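Local coordinates for protein glucose-6-phosphate isomerase (Chlamydia trachomatis D/UW-3/CX, PDB 6OTU) that catalyses the reversible isomerization of glucose-6-phosphate to fructose-6-phosphate, a step shared by glycolysis and gluconeogenesis, at residues K12-L15 against S19-A22; G159-P164 against I181-N186; A432-L437 against S454-L459. All blocks are in the same frame, centred on the assembly; numbering follows the deposited sequence.

Overall arrangement
From the N terminus the three contacts come in series, none enclosing or crossing another. Contact 1 closes a tight turn where the N-terminal arm enters helix 18-26. Contact 2 closes the loop from the start of helix 162-172 round to strand 180-184, within the beta-alpha-beta unit 151-184 of the five-stranded parallel sheet, and carries part of the sugar phosphate pocket. Contact 3, much later, closes the link from helix 422-439 back into strand 456-461 of the larger, mixed sheet. Contacts 2 and 3 lie on opposite sides of the chain's centre, 32 Å apart between centres, yet both reach the second subunit. Contact 1 comes within about 17 Å of contact 3, nearest atoms, without touching it.

Contact 1: K12-L15 against S19-A22; sequences KGFL and SLVA
In the turn that feeds the N-terminal arm into helix 18-26, Phe14 and Leu15 both pack on one side chain, Leu20. CD1 of Leu20 makes the contact with Phe14, sitting 3.6 Å from CE1 of Phe14 and equally close to CZ of the same ring. CD2 of Leu20 lies over one face of that ring but farther off, and makes its close contacts with Leu15. The side chains of Phe14 and Leu20 cross at about a right angle. Phe14 has CG trans to its backbone N (chi1 173°), which carries the ring beyond the backbone of the turn to where the leucine methyls can reach it.

This is a 3-10 turn that begins at Phe14 and runs on past Leu15, folding back on the first turn of the following alpha helix, and the link between the segments is just three residues long. CD2 of Leu20 is 3.6 Å from CA of Leu15 and again 3.6 Å from CD2 of Leu15. Those two leucines lie side by side and point the same way. At the base of the leucine, CB of Leu20 passes 3.8 Å from the carbonyl O of Phe14. Phe14 and Leu20 are buried, whereas Leu15 remains exposed at the border of the contact.

Beyond the turn, the Phe14 ring meets Trp487 edge-to-face and also touches the ring of Phe370, so the N-terminal arm is seated on later parts of the chain. Two polar bonds tie the backbone down nearby: Lys12 O accepts from Arg78 NH1, and Ser19 N gives its hydrogen to Glu77 OE1.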
ATOM      1  N   LYS A  12       3.620 -31.471  19.437  1.00 64.10           N
ATOM      2  CA  LYS A  12       2.578 -30.720  20.135  1.00 61.53           C
ATOM      3  C   LYS A  12       2.144 -29.524  19.295  1.00 61.44           C
ATOM      4  O   LYS A  12       2.967 -28.670  18.953  1.00 59.86           O
ATOM      5  CB  LYS A  12       3.066 -30.257  21.516  1.00 53.50           C
ATOM      6  N   GLY A  13       0.852 -29.469  18.959  1.00 55.15           N
ATOM      7  CA  GLY A  13       0.332 -28.395  18.136  1.00 47.19           C
ATOM      8  C   GLY A  13       0.358 -27.049  18.847  1.00 52.87           C
ATOM      9  O   GLY A  13       0.580 -26.940  20.057  1.00 53.12           O
ATOM     10  N   PHE A  14       0.099 -26.000  18.063  1.00 46.31           N
ATOM     11  CA  PHE A  14       0.287 -24.626  18.524  1.00 40.40           C
ATOM     12  C   PHE A  14      -0.390 -24.380  19.876  1.00 37.76           C
ATOM     13  O   PHE A  14       0.268 -24.011  20.855  1.00 39.33           O
ATOM     14  CB  PHE A  14      -0.234 -23.662  17.451  1.00 32.48           C
ATOM     15  CG  PHE A  14      -0.244 -22.217  17.876  1.00 37.65           C
ATOM     16  CD1 PHE A  14       0.913 -21.607  18.348  1.00 39.97           C
ATOM     17  CD2 PHE A  14      -1.410 -21.460  17.787  1.00 32.97           C
ATOM     18  CE1 PHE A  14       0.910 -20.271  18.727  1.00 37.55           C
ATOM     19  CE2 PHE A  14      -1.422 -20.122  18.154  1.00 30.07           C
ATOM     20  CZ  PHE A  14      -0.263 -19.522  18.625  1.00 31.62           C
ATOM     21  N   LEU A  15      -1.702 -24.621  19.957  1.00 33.30           N
ATOM     22  CA  LEU A  15      -2.476 -24.326  21.163  1.00 39.69           C
ATOM     23  C   LEU A  15      -2.192 -25.278  22.319  1.00 47.69           C
ATOM     24  O   LEU A  15      -2.576 -24.967  23.456  1.00 49.50           O
ATOM     25  CB  LEU A  15      -3.976 -24.360  20.861  1.00 42.56           C
ATOM     26  CG  LEU A  15      -4.499 -23.331  19.859  1.00 46.41           C
ATOM     27  CD1 LEU A  15      -5.976 -23.545  19.572  1.00 47.00           C
ATOM     28  CD2 LEU A  15      -4.238 -21.906  20.355  1.00 50.11           C
ATOM     29  N   SER A  19       4.044 -23.512  26.902  1.00 38.50           N
ATOM     30  CA  SER A  19       4.472 -22.115  26.853  1.00 35.09           C
ATOM     31  C   SER A  19       3.382 -21.200  26.308  1.00 38.52           C
ATOM     32  O   SER A  19       3.299 -20.026  26.703  1.00 34.33           O
ATOM     33  CB  SER A  19       5.723 -21.948  25.997  1.00 40.45           C
ATOM     34  OG  SER A  19       6.891 -22.433  26.636  1.00 32.12           O
ATOM     35  N   LEU A  20       2.566 -21.696  25.373  1.00 38.34           N
ATOM     36  CA  LEU A  20       1.432 -20.901  24.921  1.00 36.26           C
ATOM     37  C   LEU A  20       0.423 -20.717  26.043  1.00 36.03           C
ATOM     38  O   LEU A  20      -0.143 -19.630  26.209  1.00 38.85           O
ATOM     39  CB  LEU A  20       0.778 -21.538  23.701  1.00 40.30           C
ATOM     40  CG  LEU A  20      -0.222 -20.499  23.182  1.00 52.48           C
ATOM     41  CD1 LEU A  20       0.439 -19.538  22.184  1.00 48.21           C
ATOM     42  CD2 LEU A  20      -1.478 -21.138  22.613  1.00 54.85           C
ATOM     43  N   VAL A  21       0.216 -21.756  26.851  1.00 32.88           N
ATOM     44  CA  VAL A  21      -0.652 -21.628  28.019  1.00 42.87           C
ATOM     45  C   VAL A  21      -0.127 -20.547  28.970  1.00 41.67           C
ATOM     46  O   VAL A  21      -0.881 -19.690  29.444  1.00 45.18           O
ATOM     47  CB  VAL A  21      -0.797 -23.002  28.703  1.00 42.07           C
ATOM     48  CG1 VAL A  21      -1.271 -22.869  30.153  1.00 37.80           C
ATOM     49  CG2 VAL A  21      -1.724 -23.877  27.871  1.00 38.29           C
ATOM     50  N   ALA A  22       1.175 -20.557  29.251  1.00 34.28           N
ATOM     51  CA  ALA A  22       1.737 -19.492  30.082  1.00 35.94           C
ATOM     52  C   ALA A  22       1.534 -18.125  29.442  1.00 34.91           C
ATOM     53  O   ALA A  22       1.249 -17.139  30.133  1.00 34.63           O
ATOM     54  CB  ALA A  22       3.224 -19.740  30.326  1.00 32.56           C
TER

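Contact 2: G159-P164 against I181-N186; sequences GSELGP and IFFVSN. With G6Q (glucose-6-phosphate), chain E.
Glu161 starts out extended, with CG trans to the backbone N (chi1 178°), then bends at chi2 (-142°) and brings its carboxylate up to Ser185, whose OG lies between its own N and carbonyl carbon. The result is a weak hydrogen bond at most: OE2 of Glu161 is 3.4 Å from OG of Ser185, and the serine proton has another acceptor within reach. The stronger partner of Ser185 OG is Asn383 of the second subunit, which also packs on Glu161 and puts this corner in the dimer interface, while OE2 of Glu161 has a long, weak ion pair with Lys165.

Nearer its backbone, the aliphatic part of Glu161 rests on Phe183. Its CG is 3.9 Å from CD2 of Phe183, approaching the ring obliquely, and the carboxylate and ring planes are 60° apart. Farther along the ring, CE2 of Phe183 comes to 4.5 Å from CB of Pro164, a looser apolar touch.

Just ahead of Glu161, the N-cap residue of helix 162-172, the loop holds glucose-6-phosphate, modelled in its open-chain form. Gly159 N donates to O3 of the sugar at 2.9 Å and makes a weak second bond to O4. Ser160 OG takes hold of phosphate oxygen O1P at 2.7 Å, and His386 O of the second subunit also bonds the ligand.

Together the segments join the helix and second strand of the beta-alpha-beta unit 151-184, consistent with the parallel alpha/beta arrangement of an SIS-type domain, where the loop after strand 151-155 serves the sugar phosphate. Strand 180-184 pairs in parallel with strand 151-155 at the border of the five-stranded sheet; helix 275-285 packs on Pro164 and Ile181, and helix 189-196 on Phe182 and Val184.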
ATOM      1  N   GLY A 159       4.913 -13.065  -7.657  1.00 38.84           N
ATOM      2  CA  GLY A 159       6.284 -13.345  -7.255  1.00 40.13           C
ATOM      3  C   GLY A 159       7.316 -13.064  -8.334  1.00 37.83           C
ATOM      4  O   GLY A 159       8.488 -12.824  -8.022  1.00 35.11           O
ATOM      5  N   SER A 160       6.908 -13.080  -9.602  1.00 35.63           N
ATOM      6  CA  SER A 160       7.815 -12.775 -10.703  1.00 36.54           C
ATOM      7  C   SER A 160       8.072 -11.285 -10.899  1.00 38.12           C
ATOM      8  O   SER A 160       8.926 -10.943 -11.725  1.00 38.42           O
ATOM      9  CB  SER A 160       7.297 -13.378 -12.020  1.00 35.63           C
ATOM     10  OG  SER A 160       7.293 -14.803 -11.978  1.00 37.54           O
ATOM     11  N   GLU A 161       7.377 -10.399 -10.173  1.00 35.64           N
ATOM     12  CA  GLU A 161       7.602  -8.961 -10.292  1.00 35.65           C
ATOM     13  C   GLU A 161       7.970  -8.283  -8.980  1.00 38.55           C
ATOM     14  O   GLU A 161       8.926  -7.499  -8.943  1.00 42.88           O
ATOM     15  CB  GLU A 161       6.358  -8.269 -10.869  1.00 39.15           C
ATOM     16  CG  GLU A 161       6.523  -6.746 -10.970  1.00 44.69           C
ATOM     17  CD  GLU A 161       5.260  -5.965 -10.648  1.00 53.82           C
ATOM     18  OE1 GLU A 161       4.398  -6.475  -9.902  1.00 59.50           O
ATOM     19  OE2 GLU A 161       5.132  -4.825 -11.146  1.00 60.48           O
ATOM     20  N   LEU A 162       7.231  -8.553  -7.899  1.00 35.80           N
ATOM     21  CA  LEU A 162       7.248  -7.658  -6.742  1.00 36.37           C
ATOM     22  C   LEU A 162       8.588  -7.691  -6.018  1.00 40.13           C
ATOM     23  O   LEU A 162       9.117  -6.637  -5.649  1.00 39.50           O
ATOM     24  CB  LEU A 162       6.110  -8.009  -5.783  1.00 38.77           C
ATOM     25  CG  LEU A 162       4.758  -7.389  -6.101  1.00 45.78           C
ATOM     26  CD1 LEU A 162       3.943  -7.253  -4.836  1.00 45.54           C
ATOM     27  CD2 LEU A 162       4.973  -6.046  -6.748  1.00 49.42           C
ATOM     28  N   GLY A 163       9.153  -8.883  -5.813  1.00 38.35           N
ATOM     29  CA  GLY A 163      10.443  -9.026  -5.181  1.00 32.53           C
ATOM     30  C   GLY A 163      11.564  -8.365  -5.966  1.00 36.16           C
ATOM     31  O   GLY A 163      12.300  -7.520  -5.440  1.00 32.80           O
ATOM     32  N   PRO A 164      11.735  -8.751  -7.240  1.00 34.00           N
ATOM     33  CA  PRO A 164      12.694  -8.021  -8.089  1.00 32.08           C
ATOM     34  C   PRO A 164      12.490  -6.508  -8.080  1.00 33.24           C
ATOM     35  O   PRO A 164      13.464  -5.763  -7.925  1.00 38.59           O
ATOM     36  CB  PRO A 164      12.456  -8.635  -9.474  1.00 36.74           C
ATOM     37  CG  PRO A 164      12.032 -10.034  -9.176  1.00 36.77           C
ATOM     38  CD  PRO A 164      11.286 -10.012  -7.870  1.00 32.12           C
ATOM     39  N   ILE A 181      14.583   0.844 -16.523  1.00 35.59           N
ATOM     40  CA  ILE A 181      14.025  -0.422 -16.063  1.00 37.29           C
ATOM     41  C   ILE A 181      12.526  -0.253 -15.864  1.00 38.73           C
ATOM     42  O   ILE A 181      12.084   0.676 -15.178  1.00 43.25           O
ATOM     43  CB  ILE A 181      14.702  -0.903 -14.762  1.00 40.81           C
ATOM     44  CG1 ILE A 181      16.233  -0.867 -14.902  1.00 37.99           C
ATOM     45  CG2 ILE A 181      14.225  -2.293 -14.369  1.00 30.43           C
ATOM     46  CD1 ILE A 181      16.783  -1.874 -15.880  1.00 31.17           C
ATOM     47  N   PHE A 182      11.746  -1.148 -16.467  1.00 34.96           N
ATOM     48  CA  PHE A 182      10.293  -1.109 -16.386  1.00 36.65           C
ATOM     49  C   PHE A 182       9.761  -2.485 -16.017  1.00 35.65           C
ATOM     50  O   PHE A 182      10.399  -3.516 -16.270  1.00 37.05           O
ATOM     51  CB  PHE A 182       9.664  -0.653 -17.718  1.00 37.27           C
ATOM     52  CG  PHE A 182      10.121   0.703 -18.166  1.00 36.25           C
ATOM     53  CD1 PHE A 182      11.267   0.845 -18.935  1.00 34.87           C
ATOM     54  CD2 PHE A 182       9.417   1.842 -17.795  1.00 33.91           C
ATOM     55  CE1 PHE A 182      11.701   2.099 -19.327  1.00 37.24           C
ATOM     56  CE2 PHE A 182       9.839   3.104 -18.188  1.00 33.16           C
ATOM     57  CZ  PHE A 182      10.981   3.234 -18.958  1.00 34.96           C
ATOM     58  N   PHE A 183       8.570  -2.491 -15.422  1.00 33.75           N
ATOM     59  CA  PHE A 183       7.869  -3.723 -15.082  1.00 35.26           C
ATOM     60  C   PHE A 183       6.485  -3.678 -15.694  1.00 34.51           C
ATOM     61  O   PHE A 183       5.722  -2.744 -15.436  1.00 29.97           O
ATOM     62  CB  PHE A 183       7.773  -3.929 -13.568  1.00 29.75           C
ATOM     63  CG  PHE A 183       9.102  -3.988 -12.895  1.00 37.94           C
ATOM     64  CD1 PHE A 183       9.754  -2.824 -12.527  1.00 29.83           C
ATOM     65  CD2 PHE A 183       9.717  -5.210 -12.651  1.00 35.04           C
ATOM     66  CE1 PHE A 183      10.998  -2.881 -11.913  1.00 41.02           C
ATOM     67  CE2 PHE A 183      10.958  -5.270 -12.027  1.00 34.95           C
ATOM     68  CZ  PHE A 183      11.596  -4.099 -11.659  1.00 29.85           C
ATOM     69  N   VAL A 184       6.170  -4.685 -16.502  1.00 33.03           N
ATOM     70  CA  VAL A 184       4.847  -4.861 -17.088  1.00 32.90           C
ATOM     71  C   VAL A 184       4.261  -6.128 -16.473  1.00 35.92           C
ATOM     72  O   VAL A 184       4.805  -7.227 -16.647  1.00 33.51           O
ATOM     73  CB  VAL A 184       4.919  -4.945 -18.623  1.00 32.22           C
ATOM     74  CG1 VAL A 184       3.557  -5.280 -19.238  1.00 30.56           C
ATOM     75  CG2 VAL A 184       5.452  -3.652 -19.189  1.00 30.68           C
ATOM     76  N   SER A 185       3.159  -5.977 -15.744  1.00 39.10           N
ATOM     77  CA  SER A 185       2.646  -7.076 -14.937  1.00 36.98           C
ATOM     78  C   SER A 185       1.157  -7.319 -15.174  1.00 32.84           C
ATOM     79  O   SER A 185       0.752  -8.438 -15.503  1.00 33.37           O
ATOM     80  CB  SER A 185       2.921  -6.797 -13.456  1.00 34.41           C
ATOM     81  OG  SER A 185       2.438  -5.505 -13.080  1.00 40.95           O
ATOM     82  N   ASN A 186       0.341  -6.276 -15.019  1.00 32.73           N
ATOM     83  CA  ASN A 186      -1.112  -6.408 -15.094  1.00 39.45           C
ATOM     84  C   ASN A 186      -1.557  -6.871 -16.480  1.00 39.02           C
ATOM     85  O   ASN A 186      -0.975  -6.506 -17.506  1.00 39.06           O
ATOM     86  CB  ASN A 186      -1.767  -5.054 -14.766  1.00 42.57           C
ATOM     87  CG  ASN A 186      -3.196  -5.182 -14.221  1.00 37.96           C
ATOM     88  OD1 ASN A 186      -3.917  -6.138 -14.511  1.00 37.39           O
ATOM     89  ND2 ASN A 186      -3.607  -4.190 -13.431  1.00 32.87           N
TER
HETATM   90  C1  G6Q E 604       4.096 -16.785  -5.823  1.00 50.79           C
HETATM   91  C2  G6Q E 604       2.690 -17.004  -6.386  1.00 54.40           C
HETATM   92  C3  G6Q E 604       2.325 -16.054  -7.521  1.00 43.73           C
HETATM   93  C4  G6Q E 604       3.084 -16.322  -8.827  1.00 33.23           C
HETATM   94  C5  G6Q E 604       2.440 -15.592 -10.005  1.00 32.86           C
HETATM   95  C6  G6Q E 604       3.266 -15.687 -11.266  1.00 30.57           C
HETATM   96  O1  G6Q E 604       4.535 -17.556  -5.036  1.00 45.79           O
HETATM   97  O2  G6Q E 604       2.523 -18.348  -6.823  1.00 65.05           O
HETATM   98  O3  G6Q E 604       2.554 -14.703  -7.115  1.00 43.87           O
HETATM   99  O4  G6Q E 604       4.439 -15.896  -8.705  1.00 28.98           O
HETATM  100  O5  G6Q E 604       1.128 -16.122 -10.219  1.00 33.71           O
HETATM  101  O6  G6Q E 604       3.473 -17.097 -11.556  1.00 37.13           O
HETATM  102  P   G6Q E 604       4.501 -17.528 -12.728  1.00 39.08           P
HETATM  103  O1P G6Q E 604       5.876 -17.046 -12.298  1.00 36.08           O
HETATM  104  O2P G6Q E 604       4.397 -19.048 -12.772  1.00 46.74           O
HETATM  105  O3P G6Q E 604       4.019 -16.865 -14.002  1.00 36.59           O

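Contact 3: A432-L437 against S454-L459; sequences AQSLAL and SPSSIL
Ser434 OG is held by two hydroxyls: that of Ser456, 3.0 Å away at its OG, and that of Thr60. Ser434 keeps its hydroxyl trans to the backbone N (chi1 164°), directed from the helix to the strand, so this buried polar atom reaches Ser456 across the contact, while Thr60 lies outside both segments. Beside it, CD1 of Ile458 lies 3.8 Å from OG of Ser434 and packs its methyl against that hydroxyl.

One turn on, the backbone supplies a second link: Ser454 N donates to O of Leu437 at 3.0 Å, with an N-H...O angle of 159°. The donor stands 41° out of the carbonyl plane of Leu437. Alongside this bond, CD2 of Leu437 approaches OG of Ser454 to 3.8 Å, a van der Waals touch.

The contact thus lays helix 422-439 on strand 456-461; in the mixed sheet that strand runs between strand 401-406, its parallel neighbour, and the antiparallel strand 54-57. Phe403 of strand 401-406 touches Ser434, Leu437 and Ser456, helix 389-394 packs against Leu437, and the second subunit meets helix 422-439 at Ala432 and Ala436 through its Ile507 and Leu503.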
ATOM      1  N   ALA A 432      11.289   9.336  17.486  1.00 35.98           N
ATOM      2  CA  ALA A 432      10.313  10.101  18.256  1.00 33.70           C
ATOM      3  C   ALA A 432       8.922   9.485  18.163  1.00 43.79           C
ATOM      4  O   ALA A 432       8.165   9.507  19.142  1.00 39.33           O
ATOM      5  CB  ALA A 432      10.276  11.554  17.795  1.00 38.89           C
ATOM      6  N   GLN A 433       8.577   8.911  17.001  1.00 31.60           N
ATOM      7  CA  GLN A 433       7.226   8.395  16.783  1.00 37.34           C
ATOM      8  C   GLN A 433       7.011   7.065  17.494  1.00 35.64           C
ATOM      9  O   GLN A 433       5.951   6.835  18.090  1.00 42.92           O
ATOM     10  CB  GLN A 433       6.952   8.259  15.282  1.00 30.77           C
ATOM     11  CG  GLN A 433       6.800   9.596  14.584  1.00 34.94           C
ATOM     12  CD  GLN A 433       5.341  10.051  14.486  1.00 42.85           C
ATOM     13  OE1 GLN A 433       4.421   9.324  14.881  1.00 36.20           O
ATOM     14  NE2 GLN A 433       5.128  11.267  13.966  1.00 31.23           N
ATOM     15  N   SER A 434       8.006   6.184  17.435  1.00 30.85           N
ATOM     16  CA  SER A 434       7.961   4.934  18.189  1.00 36.87           C
ATOM     17  C   SER A 434       7.789   5.201  19.691  1.00 34.47           C
ATOM     18  O   SER A 434       6.876   4.664  20.332  1.00 32.94           O
ATOM     19  CB  SER A 434       9.233   4.132  17.896  1.00 36.06           C
ATOM     20  OG  SER A 434       9.448   3.099  18.827  1.00 36.38           O
ATOM     21  N   LEU A 435       8.640   6.057  20.264  1.00 31.66           N
ATOM     22  CA  LEU A 435       8.471   6.455  21.664  1.00 32.13           C
ATOM     23  C   LEU A 435       7.093   7.055  21.923  1.00 40.65           C
ATOM     24  O   LEU A 435       6.438   6.718  22.916  1.00 38.09           O
ATOM     25  CB  LEU A 435       9.561   7.446  22.055  1.00 32.74           C
ATOM     26  CG  LEU A 435      10.922   6.779  22.236  1.00 43.85           C
ATOM     27  CD1 LEU A 435      11.964   7.814  22.556  1.00 37.81           C
ATOM     28  CD2 LEU A 435      10.870   5.747  23.342  1.00 41.48           C
ATOM     29  N   ALA A 436       6.634   7.944  21.038  1.00 43.16           N
ATOM     30  CA  ALA A 436       5.333   8.575  21.232  1.00 36.47           C
ATOM     31  C   ALA A 436       4.212   7.546  21.178  1.00 40.34           C
ATOM     32  O   ALA A 436       3.297   7.576  22.010  1.00 31.59           O
ATOM     33  CB  ALA A 436       5.128   9.669  20.185  1.00 31.96           C
ATOM     34  N   LEU A 437       4.283   6.607  20.222  1.00 36.88           N
ATOM     35  CA  LEU A 437       3.256   5.572  20.115  1.00 39.21           C
ATOM     36  C   LEU A 437       3.226   4.699  21.363  1.00 36.99           C
ATOM     37  O   LEU A 437       2.151   4.306  21.827  1.00 34.30           O
ATOM     38  CB  LEU A 437       3.484   4.713  18.861  1.00 30.14           C
ATOM     39  CG  LEU A 437       3.048   5.297  17.507  1.00 38.00           C
ATOM     40  CD1 LEU A 437       3.660   4.538  16.318  1.00 32.27           C
ATOM     41  CD2 LEU A 437       1.522   5.361  17.385  1.00 29.74           C
ATOM     42  N   SER A 454       0.818   1.594  22.085  1.00 40.65           N
ATOM     43  CA  SER A 454       0.757   1.044  20.742  1.00 29.74           C
ATOM     44  C   SER A 454       2.154   0.537  20.402  1.00 33.32           C
ATOM     45  O   SER A 454       3.104   1.341  20.356  1.00 36.31           O
ATOM     46  CB  SER A 454       0.286   2.104  19.742  1.00 29.58           C
ATOM     47  OG  SER A 454       0.624   1.797  18.409  1.00 43.83           O
ATOM     48  N   PRO A 455       2.343  -0.769  20.207  1.00 33.73           N
ATOM     49  CA  PRO A 455       3.698  -1.332  20.195  1.00 31.79           C
ATOM     50  C   PRO A 455       4.414  -1.157  18.861  1.00 40.14           C
ATOM     51  O   PRO A 455       3.806  -1.037  17.796  1.00 29.12           O
ATOM     52  CB  PRO A 455       3.457  -2.820  20.486  1.00 33.15           C
ATOM     53  CG  PRO A 455       2.087  -3.075  19.973  1.00 32.11           C
ATOM     54  CD  PRO A 455       1.300  -1.817  20.188  1.00 29.39           C
ATOM     55  N   SER A 456       5.746  -1.176  18.937  1.00 29.64           N
ATOM     56  CA  SER A 456       6.546  -1.096  17.726  1.00 29.48           C
ATOM     57  C   SER A 456       7.938  -1.650  17.986  1.00 33.19           C
ATOM     58  O   SER A 456       8.373  -1.779  19.138  1.00 32.01           O
ATOM     59  CB  SER A 456       6.633   0.345  17.193  1.00 34.11           C
ATOM     60  OG  SER A 456       7.155   1.239  18.161  1.00 35.33           O
ATOM     61  N   SER A 457       8.624  -1.984  16.889  1.00 29.56           N
ATOM     62  CA  SER A 457      10.040  -2.318  16.901  1.00 31.86           C
ATOM     63  C   SER A 457      10.776  -1.465  15.870  1.00 33.64           C
ATOM     64  O   SER A 457      10.175  -0.846  14.984  1.00 34.88           O
ATOM     65  CB  SER A 457      10.284  -3.815  16.628  1.00 29.72           C
ATOM     66  OG  SER A 457      10.006  -4.155  15.279  1.00 39.91           O
ATOM     67  N   ILE A 458      12.099  -1.457  15.998  1.00 32.38           N
ATOM     68  CA  ILE A 458      12.990  -0.599  15.226  1.00 33.04           C
ATOM     69  C   ILE A 458      14.134  -1.465  14.723  1.00 41.34           C
ATOM     70  O   ILE A 458      14.875  -2.042  15.525  1.00 30.64           O
ATOM     71  CB  ILE A 458      13.553   0.570  16.061  1.00 30.70           C
ATOM     72  CG1 ILE A 458      12.442   1.384  16.730  1.00 38.02           C
ATOM     73  CG2 ILE A 458      14.428   1.459  15.196  1.00 30.86           C
ATOM     74  CD1 ILE A 458      12.961   2.536  17.622  1.00 31.24           C
ATOM     75  N   LEU A 459      14.287  -1.537  13.408  1.00 34.88           N
ATOM     76  CA  LEU A 459      15.400  -2.225  12.778  1.00 32.84           C
ATOM     77  C   LEU A 459      16.207  -1.206  11.984  1.00 36.51           C
ATOM     78  O   LEU A 459      15.643  -0.498  11.140  1.00 30.15           O
ATOM     79  CB  LEU A 459      14.890  -3.343  11.871  1.00 33.33           C
ATOM     80  CG  LEU A 459      15.969  -4.194  11.215  1.00 34.11           C
ATOM     81  CD1 LEU A 459      16.793  -4.924  12.270  1.00 30.31           C
ATOM     82  CD2 LEU A 459      15.327  -5.164  10.231  1.00 29.58           C
TER